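Local coordinates for protein taurocyamine kinase (Schistosoma mansoni, PDB 4WOD) that catalyses the reversible, magnesium-dependent transfer of phosphate from ATP to taurocyamine, serving as a phosphagen kinase built from two tandem kinase repeats, at residues H20-K25 against G58-R63; V11-D16 against T52-P57; E4-L9 against G44-C49. The protein carries 4 engineered substitutions. All blocks are in the same frame, centred on the assembly; numbering follows the deposited sequence.

Contact 1: residues H20-K25 against G58-R63. With ARG (arginine), chain B.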
loop_
_atom_site.group_PDB
_atom_site.type_symbol
_atom_site.label_atom_id
_atom_site.label_comp_id
_atom_site.label_asym_id
_atom_site.label_seq_id
_atom_site.Cartn_x
_atom_site.Cartn_y
_atom_site.Cartn_z
ATOM N N HIS A 20 17.682 0.514 5.403
ATOM C CA HIS A 20 17.231 0.126 4.074
ATOM C C HIS A 20 17.237 1.331 3.145
ATOM O O HIS A 20 16.343 1.489 2.310
ATOM C CB HIS A 20 15.826 -0.477 4.134
ATOM C CG HIS A 20 15.708 -1.605 5.106
ATOM N ND1 HIS A 20 14.995 -1.505 6.280
ATOM C CD2 HIS A 20 16.242 -2.848 5.095
ATOM C CE1 HIS A 20 15.080 -2.645 6.942
ATOM N NE2 HIS A 20 15.836 -3.474 6.248
ATOM N N SER A 21 18.234 2.189 3.313
ATOM C CA SER A 21 18.269 3.468 2.602
ATOM C C SER A 21 18.709 3.285 1.163
ATOM O O SER A 21 19.328 2.279 0.831
ATOM C CB SER A 21 19.200 4.447 3.323
ATOM O OG SER A 21 20.489 3.885 3.566
ATOM N N LEU A 22 18.411 4.259 0.302
ATOM C CA LEU A 22 19.005 4.254 -1.029
ATOM C C LEU A 22 20.509 4.491 -0.929
ATOM O O LEU A 22 21.251 4.117 -1.833
ATOM C CB LEU A 22 18.370 5.305 -1.927
ATOM C CG LEU A 22 16.884 5.095 -2.235
ATOM C CD1 LEU A 22 16.304 6.290 -2.991
ATOM C CD2 LEU A 22 16.679 3.798 -3.032
ATOM N N THR A 23 20.956 5.124 0.154
ATOM C CA THR A 23 22.398 5.297 0.397
ATOM C C THR A 23 23.077 3.951 0.533
ATOM O O THR A 23 24.153 3.717 -0.006
ATOM C CB THR A 23 22.675 6.117 1.670
ATOM O OG1 THR A 23 22.266 7.469 1.455
ATOM C CG2 THR A 23 24.161 6.095 2.015
ATOM N N LYS A 24 22.434 3.057 1.260
ATOM C CA LYS A 24 22.956 1.715 1.447
ATOM C C LYS A 24 22.980 0.992 0.095
ATOM O O LYS A 24 23.937 0.295 -0.240
ATOM C CB LYS A 24 22.100 0.958 2.456
ATOM C CG LYS A 24 22.505 -0.478 2.696
ATOM C CD LYS A 24 21.738 -0.999 3.880
ATOM C CE LYS A 24 22.059 -2.440 4.182
ATOM N NZ LYS A 24 21.680 -2.769 5.579
ATOM N N LYS A 25 21.939 1.224 -0.696
ATOM C CA LYS A 25 21.770 0.543 -1.973
ATOM C C LYS A 25 22.865 0.904 -2.958
ATOM O O LYS A 25 23.389 0.038 -3.646
ATOM C CB LYS A 25 20.397 0.872 -2.551
ATOM C CG LYS A 25 20.037 0.125 -3.811
ATOM C CD LYS A 25 18.539 0.238 -4.056
ATOM C CE LYS A 25 18.143 -0.217 -5.443
ATOM N NZ LYS A 25 16.682 0.038 -5.642
ATOM N N GLY A 58 16.580 5.071 9.683
ATOM C CA GLY A 58 15.276 5.353 9.108
ATOM C C GLY A 58 15.353 6.296 7.920
ATOM O O GLY A 58 14.420 6.389 7.128
ATOM N N ALA A 59 16.470 7.005 7.797
ATOM C CA ALA A 59 16.646 7.969 6.712
ATOM C C ALA A 59 16.814 7.259 5.368
ATOM O O ALA A 59 17.640 6.365 5.223
ATOM C CB ALA A 59 17.837 8.867 6.996
ATOM N N LEU A 60 16.034 7.682 4.384
ATOM C CA LEU A 60 16.042 7.088 3.053
ATOM C C LEU A 60 17.173 7.592 2.137
ATOM O O LEU A 60 17.697 6.851 1.300
ATOM C CB LEU A 60 14.699 7.368 2.386
ATOM C CG LEU A 60 14.425 6.606 1.098
ATOM C CD1 LEU A 60 14.433 5.123 1.403
ATOM C CD2 LEU A 60 13.075 7.037 0.522
ATOM N N LEU A 61 17.523 8.860 2.299
ATOM C CA LEU A 61 18.409 9.572 1.374
ATOM C C LEU A 61 19.696 10.080 2.025
ATOM O O LEU A 61 19.738 10.295 3.227
ATOM C CB LEU A 61 17.658 10.758 0.762
ATOM C CG LEU A 61 16.483 10.379 -0.140
ATOM C CD1 LEU A 61 15.772 11.617 -0.647
ATOM C CD2 LEU A 61 16.950 9.521 -1.298
ATOM N N PRO A 62 20.761 10.265 1.224
ATOM C CA PRO A 62 21.915 10.994 1.762
ATOM C C PRO A 62 21.571 12.477 1.863
ATOM O O PRO A 62 20.437 12.870 1.551
ATOM C CB PRO A 62 23.010 10.771 0.712
ATOM C CG PRO A 62 22.216 10.544 -0.607
ATOM C CD PRO A 62 20.982 9.774 -0.148
ATOM N N ARG A 63 22.536 13.299 2.246
ATOM C CA ARG A 63 22.364 14.730 2.044
ATOM C C ARG A 63 23.533 15.194 1.195
ATOM O O ARG A 63 24.210 14.374 0.584
ATOM C CB ARG A 63 22.258 15.474 3.387
ATOM C CG ARG A 63 21.070 14.988 4.272
ATOM C CD ARG A 63 19.678 15.357 3.663
ATOM N NE ARG A 63 18.531 15.034 4.530
ATOM C CZ ARG A 63 17.935 13.849 4.600
ATOM N NH1 ARG A 63 18.368 12.823 3.868
ATOM N NH2 ARG A 63 16.893 13.678 5.413
HETATM N N ARG B . 13.247 11.146 2.018
HETATM C CA ARG B . 14.183 11.723 2.944
HETATM C C ARG B . 14.942 10.777 3.857
HETATM O O ARG B . 14.326 9.894 4.503
HETATM C CB ARG B . 13.547 12.815 3.722
HETATM C CG ARG B . 13.524 14.103 2.971
HETATM C CD ARG B . 14.445 15.021 3.689
HETATM N NE ARG B . 14.475 16.297 3.039
HETATM C CZ ARG B . 14.342 17.425 3.678
HETATM N NH1 ARG B . 14.382 18.551 3.031
HETATM N NH2 ARG B . 14.142 17.412 4.966
HETATM O OXT ARG B . 16.155 11.025 3.800
#
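In the substrate pocket of this phosphagen kinase, the loop 58-63 rests on the start of helix 22-26, where Leu22 N donates to Leu60 O over 2.9 Å. The bond is somewhat bent, 143° at the hydrogen, although the donor stays in the carbonyl plane. It shows how the amides of a first helical turn, lacking acceptors within the helix, can be used to hold a loop. Ser21 serves a second such amide as N-cap: its OG sits between the backbone N and the carbonyl carbon (chi1 52°) and accepts from Lys24 N at 3.1 Å, while also bonding Asn19.

Beyond the bond, the Leu22 and Leu61 side chains run alongside each other in the same direction, with Leu22 CD1 3.7 Å from Leu61 CD2. The side chains of Thr23 and Pro62 pass each other running opposite ways, which brings Thr23 OG1 to 3.1 Å from Pro62 CD; the proline nitrogen has no hydrogen to offer, and the polar partner of this hydroxyl is Asn53.

The loop presents its amides to the bound arginine. Leu60 N reaches the ligand O at 2.8 Å in a nearly straight bond (168°), and Leu61 N reaches OXT at 3.0 Å. Arg63 NH1 adds a third grip, 2.9 Å from the ligand OXT, supplemented weakly by NH2, so that OXT is held by both backbone and guanidinium. One face of that guanidinium carries the ligand CD. Backbone amides clasp the carboxylate of a bound guanidino compound, here arginine, as in the guanidino-specificity loop of arginine kinases, to which 58-63 probably corresponds.

Contact 2: residues V11-D16 against T52-P57. Engineered in segment 11-16: Val11 (natural residue Ala).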
loop_
_atom_site.group_PDB
_atom_site.type_symbol
_atom_site.label_atom_id
_atom_site.label_comp_id
_atom_site.label_asym_id
_atom_site.label_seq_id
_atom_site.Cartn_x
_atom_site.Cartn_y
_atom_site.Cartn_z
ATOM N N VAL A 11 30.646 0.416 5.879
ATOM C CA VAL A 11 30.510 -0.754 6.748
ATOM C C VAL A 11 29.406 -0.603 7.814
ATOM O O VAL A 11 28.614 -1.528 8.015
ATOM C CB VAL A 11 31.847 -1.075 7.416
ATOM C CG1 VAL A 11 31.665 -2.068 8.578
ATOM C CG2 VAL A 11 32.799 -1.633 6.371
ATOM N N LYS A 12 29.331 0.554 8.473
ATOM C CA LYS A 12 28.277 0.809 9.461
ATOM C C LYS A 12 26.881 0.723 8.841
ATOM O O LYS A 12 25.981 0.052 9.366
ATOM C CB LYS A 12 28.467 2.189 10.113
ATOM C CG LYS A 12 29.605 2.271 11.117
ATOM C CD LYS A 12 29.699 3.660 11.735
ATOM C CE LYS A 12 30.602 3.654 12.949
ATOM N NZ LYS A 12 29.961 2.960 14.103
ATOM N N ILE A 13 26.710 1.409 7.718
ATOM C CA ILE A 13 25.450 1.410 7.011
ATOM C C ILE A 13 25.083 0.005 6.509
ATOM O O ILE A 13 23.935 -0.414 6.610
ATOM C CB ILE A 13 25.500 2.405 5.827
ATOM C CG1 ILE A 13 25.647 3.837 6.369
ATOM C CG2 ILE A 13 24.257 2.262 4.964
ATOM C CD1 ILE A 13 26.055 4.898 5.330
ATOM N N ARG A 14 26.054 -0.733 5.981
ATOM C CA ARG A 14 25.765 -2.078 5.474
ATOM C C ARG A 14 25.489 -3.075 6.598
ATOM O O ARG A 14 24.618 -3.925 6.477
ATOM C CB ARG A 14 26.909 -2.577 4.613
ATOM C CG ARG A 14 26.831 -2.052 3.217
ATOM C CD ARG A 14 27.894 -2.670 2.348
ATOM N NE ARG A 14 27.621 -2.418 0.943
ATOM C CZ ARG A 14 28.389 -2.850 -0.048
ATOM N NH1 ARG A 14 29.488 -3.545 0.225
ATOM N NH2 ARG A 14 28.057 -2.580 -1.305
ATOM N N ASN A 15 26.228 -2.962 7.695
ATOM C CA ASN A 15 26.049 -3.870 8.829
ATOM C C ASN A 15 24.777 -3.605 9.631
ATOM O O ASN A 15 24.463 -4.341 10.565
ATOM C CB ASN A 15 27.250 -3.793 9.774
ATOM C CG ASN A 15 28.449 -4.557 9.254
ATOM O OD1 ASN A 15 28.342 -5.342 8.305
ATOM N ND2 ASN A 15 29.604 -4.342 9.886
ATOM N N ASP A 16 24.053 -2.549 9.281
ATOM C CA ASP A 16 22.883 -2.178 10.058
ATOM C C ASP A 16 21.621 -2.763 9.433
ATOM O O ASP A 16 21.173 -2.326 8.369
ATOM C CB ASP A 16 22.780 -0.656 10.178
ATOM C CG ASP A 16 21.770 -0.223 11.225
ATOM O OD1 ASP A 16 21.066 -1.094 11.788
ATOM O OD2 ASP A 16 21.674 0.999 11.482
ATOM N N THR A 52 24.957 10.997 7.941
ATOM C CA THR A 52 23.702 10.891 8.691
ATOM C C THR A 52 23.045 9.510 8.496
ATOM O O THR A 52 22.328 9.023 9.380
ATOM C CB THR A 52 22.706 12.021 8.294
ATOM O OG1 THR A 52 21.736 12.214 9.336
ATOM C CG2 THR A 52 21.998 11.687 6.971
ATOM N N ASN A 53 23.310 8.855 7.370
ATOM C CA ASN A 53 22.724 7.531 7.144
ATOM C C ASN A 53 23.304 6.485 8.080
ATOM O O ASN A 53 22.625 5.527 8.448
ATOM C CB ASN A 53 22.913 7.084 5.705
ATOM C CG ASN A 53 22.192 7.973 4.726
ATOM O OD1 ASN A 53 22.820 8.631 3.892
ATOM N ND2 ASN A 53 20.861 7.992 4.809
ATOM N N ALA A 54 24.563 6.660 8.442
ATOM C CA ALA A 54 25.235 5.722 9.342
ATOM C C ALA A 54 24.614 5.705 10.730
ATOM O O ALA A 54 24.730 4.718 11.451
ATOM C CB ALA A 54 26.720 6.060 9.444
ATOM N N TYR A 55 23.980 6.807 11.124
ATOM C CA TYR A 55 23.493 6.936 12.494
ATOM C C TYR A 55 21.984 6.993 12.561
ATOM O O TYR A 55 21.412 6.801 13.619
ATOM C CB TYR A 55 24.106 8.166 13.155
ATOM C CG TYR A 55 25.606 8.069 13.117
ATOM C CD1 TYR A 55 26.274 7.103 13.863
ATOM C CD2 TYR A 55 26.355 8.902 12.302
ATOM C CE1 TYR A 55 27.653 6.987 13.810
ATOM C CE2 TYR A 55 27.736 8.794 12.242
ATOM C CZ TYR A 55 28.375 7.836 12.992
ATOM O OH TYR A 55 29.742 7.738 12.942
ATOM N N ASN A 56 21.351 7.253 11.426
ATOM C CA ASN A 56 19.898 7.264 11.362
ATOM C C ASN A 56 19.379 6.272 10.320
ATOM O O ASN A 56 19.153 6.627 9.161
ATOM C CB ASN A 56 19.411 8.678 11.063
ATOM C CG ASN A 56 19.893 9.677 12.099
ATOM O OD1 ASN A 56 20.938 10.316 11.928
ATOM N ND2 ASN A 56 19.149 9.795 13.195
ATOM N N PRO A 57 19.178 5.010 10.735
ATOM C CA PRO A 57 18.783 3.983 9.762
ATOM C C PRO A 57 17.419 4.223 9.098
ATOM O O PRO A 57 17.162 3.643 8.047
ATOM C CB PRO A 57 18.769 2.692 10.597
ATOM C CG PRO A 57 18.665 3.145 12.026
ATOM C CD PRO A 57 19.351 4.474 12.096
HETATM O O HOH W 1 22.517 2.801 9.832
#
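Ile13 places CG1 anti to its carbonyl carbon, beside the backbone N (chi1 -65°), and thereby brings it against Ala54; Asp16 instead sets CG anti to its own backbone N (chi1 -167°), on the side of Pro57, where OD2 makes the contact. Ile13 CG1 lies 3.5 Å from Ala54 CA, a close approach to the backbone beside a small side chain, with Ala54 CB at 3.9 Å from the same Ile13 CG1. One bond further out, Ile13 CD1 meets Asn53 CB at 3.8 Å.

This is the later part of a helix pair in the small N-terminal domain of the phosphagen kinase fold, where helices 6-14 and 46-55 pack side by side and the second is only weakly bonded near its end. Past the helical part of 11-16, polar atoms take over. Asp16 OD2 lies 3.5 Å from Pro57 CB and forms a salt bridge with Arg18. A water lies 2.6 Å from Asp16 OD2 and 3.1 Å from Asn53 O and can donate to either, though other acceptors nearby compete for its two protons. On the exposed flank the Lys12 chain crosses Tyr55 obliquely, its CE 4.2 Å from Tyr55 OH, while Ala54 CB lies over one face of the tyrosine ring, offset toward the rim.

Contact 3: residues E4-L9 against G44-C49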
loop_
_atom_site.group_PDB
_atom_site.type_symbol
_atom_site.label_atom_id
_atom_site.label_comp_id
_atom_site.label_asym_id
_atom_site.label_seq_id
_atom_site.Cartn_x
_atom_site.Cartn_y
_atom_site.Cartn_z
ATOM N N GLU A 4 33.818 10.221 10.238
ATOM C CA GLU A 4 34.620 9.017 9.958
ATOM C C GLU A 4 34.961 8.836 8.472
ATOM O O GLU A 4 34.305 9.409 7.586
ATOM C CB GLU A 4 33.890 7.761 10.448
ATOM C CG GLU A 4 33.515 7.813 11.909
ATOM C CD GLU A 4 33.405 6.437 12.563
ATOM O OE1 GLU A 4 32.629 6.331 13.537
ATOM O OE2 GLU A 4 34.103 5.485 12.135
ATOM N N SER A 5 35.987 8.032 8.199
ATOM C CA SER A 5 36.237 7.584 6.827
ATOM C C SER A 5 34.986 7.048 6.133
ATOM O O SER A 5 34.109 6.427 6.757
ATOM C CB SER A 5 37.332 6.516 6.794
ATOM O OG SER A 5 36.894 5.366 7.481
ATOM N N LEU A 6 34.905 7.322 4.836
ATOM C CA LEU A 6 33.838 6.787 4.000
ATOM C C LEU A 6 33.755 5.259 4.099
ATOM O O LEU A 6 32.666 4.696 4.238
ATOM C CB LEU A 6 34.044 7.218 2.545
ATOM C CG LEU A 6 33.003 6.795 1.506
ATOM C CD1 LEU A 6 31.639 7.412 1.819
ATOM C CD2 LEU A 6 33.496 7.184 0.120
ATOM N N GLN A 7 34.899 4.583 4.087
ATOM C CA GLN A 7 34.841 3.127 4.211
ATOM C C GLN A 7 34.211 2.699 5.540
ATOM O O GLN A 7 33.431 1.736 5.560
ATOM C CB GLN A 7 36.230 2.500 4.041
ATOM C CG GLN A 7 37.275 3.015 4.998
ATOM C CD GLN A 7 38.657 2.421 4.731
ATOM O OE1 GLN A 7 38.860 1.682 3.764
ATOM N NE2 GLN A 7 39.603 2.742 5.591
ATOM N N ASN A 8 34.510 3.404 6.636
ATOM C CA ASN A 8 33.889 3.085 7.928
ATOM C C ASN A 8 32.392 3.255 7.890
ATOM O O ASN A 8 31.646 2.459 8.453
ATOM C CB ASN A 8 34.422 3.966 9.060
ATOM C CG ASN A 8 35.799 3.539 9.540
ATOM O OD1 ASN A 8 36.486 2.776 8.867
ATOM N ND2 ASN A 8 36.212 4.050 10.698
ATOM N N LEU A 9 31.963 4.338 7.259
ATOM C CA LEU A 9 30.550 4.694 7.218
ATOM C C LEU A 9 29.790 3.666 6.367
ATOM O O LEU A 9 28.662 3.265 6.694
ATOM C CB LEU A 9 30.375 6.127 6.670
ATOM C CG LEU A 9 30.849 7.307 7.543
ATOM C CD1 LEU A 9 30.632 8.677 6.849
ATOM C CD2 LEU A 9 30.207 7.290 8.925
ATOM N N GLY A 44 34.103 19.638 0.280
ATOM C CA GLY A 44 33.297 18.609 0.921
ATOM C C GLY A 44 33.604 17.205 0.416
ATOM O O GLY A 44 34.126 17.037 -0.685
ATOM N N THR A 45 33.280 16.199 1.236
ATOM C CA THR A 45 33.499 14.794 0.902
ATOM C C THR A 45 32.204 13.995 0.889
ATOM O O THR A 45 31.211 14.408 1.507
ATOM C CB THR A 45 34.439 14.123 1.909
ATOM O OG1 THR A 45 33.818 14.117 3.197
ATOM C CG2 THR A 45 35.713 14.879 1.993
ATOM N N LEU A 46 32.222 12.843 0.208
ATOM C CA LEU A 46 31.074 11.941 0.180
ATOM C C LEU A 46 30.752 11.392 1.573
ATOM O O LEU A 46 29.582 11.176 1.901
ATOM C CB LEU A 46 31.326 10.790 -0.799
ATOM C CG LEU A 46 30.251 9.738 -1.099
ATOM C CD1 LEU A 46 28.881 10.325 -1.554
ATOM C CD2 LEU A 46 30.773 8.762 -2.146
ATOM N N ALA A 47 31.786 11.150 2.381
ATOM C CA ALA A 47 31.572 10.791 3.795
ATOM C C ALA A 47 30.652 11.810 4.487
ATOM O O ALA A 47 29.736 11.431 5.221
ATOM C CB ALA A 47 32.905 10.693 4.547
ATOM N N GLN A 48 30.881 13.099 4.239
ATOM C CA GLN A 48 30.031 14.110 4.855
ATOM C C GLN A 48 28.598 13.997 4.366
ATOM O O GLN A 48 27.661 14.228 5.153
ATOM C CB GLN A 48 30.567 15.517 4.583
ATOM C CG GLN A 48 31.815 15.841 5.349
ATOM C CD GLN A 48 32.383 17.169 4.927
ATOM O OE1 GLN A 48 32.301 17.544 3.755
ATOM N NE2 GLN A 48 32.946 17.899 5.876
ATOM N N CYS A 49 28.426 13.641 3.084
ATOM C CA CYS A 49 27.083 13.444 2.514
ATOM C C CYS A 49 26.301 12.276 3.133
ATOM O O CYS A 49 25.096 12.380 3.325
ATOM C CB CYS A 49 27.153 13.204 1.002
ATOM S SG CYS A 49 27.871 14.515 -0.007
#
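Leu6 leads the first turn of helix 6-14 across to Leu46 and Ala47, where helix 46-55 begins; the two helix starts pack together in the all-helical N-terminal domain of the phosphagen kinase fold. Its CB stands 4.2 Å from Ala47 CB. With CG anti to the backbone N (chi1 -178°), the chain extends toward the partner helix and splits over it. CD1 settles on the backbone, 3.8 Å from Ala47 N, and also approaches Leu46 CG, whereas Leu6 CD2 meets Leu46 CD2 at 3.9 Å, the two leucines crossing at a slant. Val32 of helix 29-35 and Val50 lie against the same side chain, which is buried.

Such pairings illustrate how a small residue lets helices come close: Ala47 CB points at the 4-9 segment and is met from several sides. Glu4 O lies 3.6 Å from Ala47 CB. One turn on from Leu6, Leu9 also packs on this methyl through CD1, which comes as near as 3.3 Å to Ala47 O, a tight carbon-oxygen approach.

Each helix start is capped within its own segment. Ser5 OG accepts from Asn8 N. At the other start, Thr45 and Gln48 form a capping box: Gln48 N donates to Thr45 OG1 at 3.3 Å, and in return Thr45 N donates to Gln48 OE1 at 3.0 Å, approaching from above the plane of the side-chain carbonyl.

Contacts 3 and 2 are successive parts of one helix pair, 6-14 with 46-55, their centres about 12 Å apart; Leu9 CD2 joins them by packing 3.7 Å from Ala54 CB. Contact 1, centred about 9 Å from contact 2, is formed by the segments that follow these helices in sequence: the start of helix 22-26 and the loop 58-63. Asn53 of contact 2 ties it in, its OD1 2.8 Å from Thr23 OG1 and its ND2 3.0 Å from Leu61 O, both probable hydrogen bonds. Contact 3 reaches the loop 58-63 through another, Arg63 N to Cys49 O, 2.9 Å. Leu61 lies about 4 Å, side chain to side chain, from the predicted active-site Cys268; the side chain of Leu46 is about 14 Å from the bound arginine.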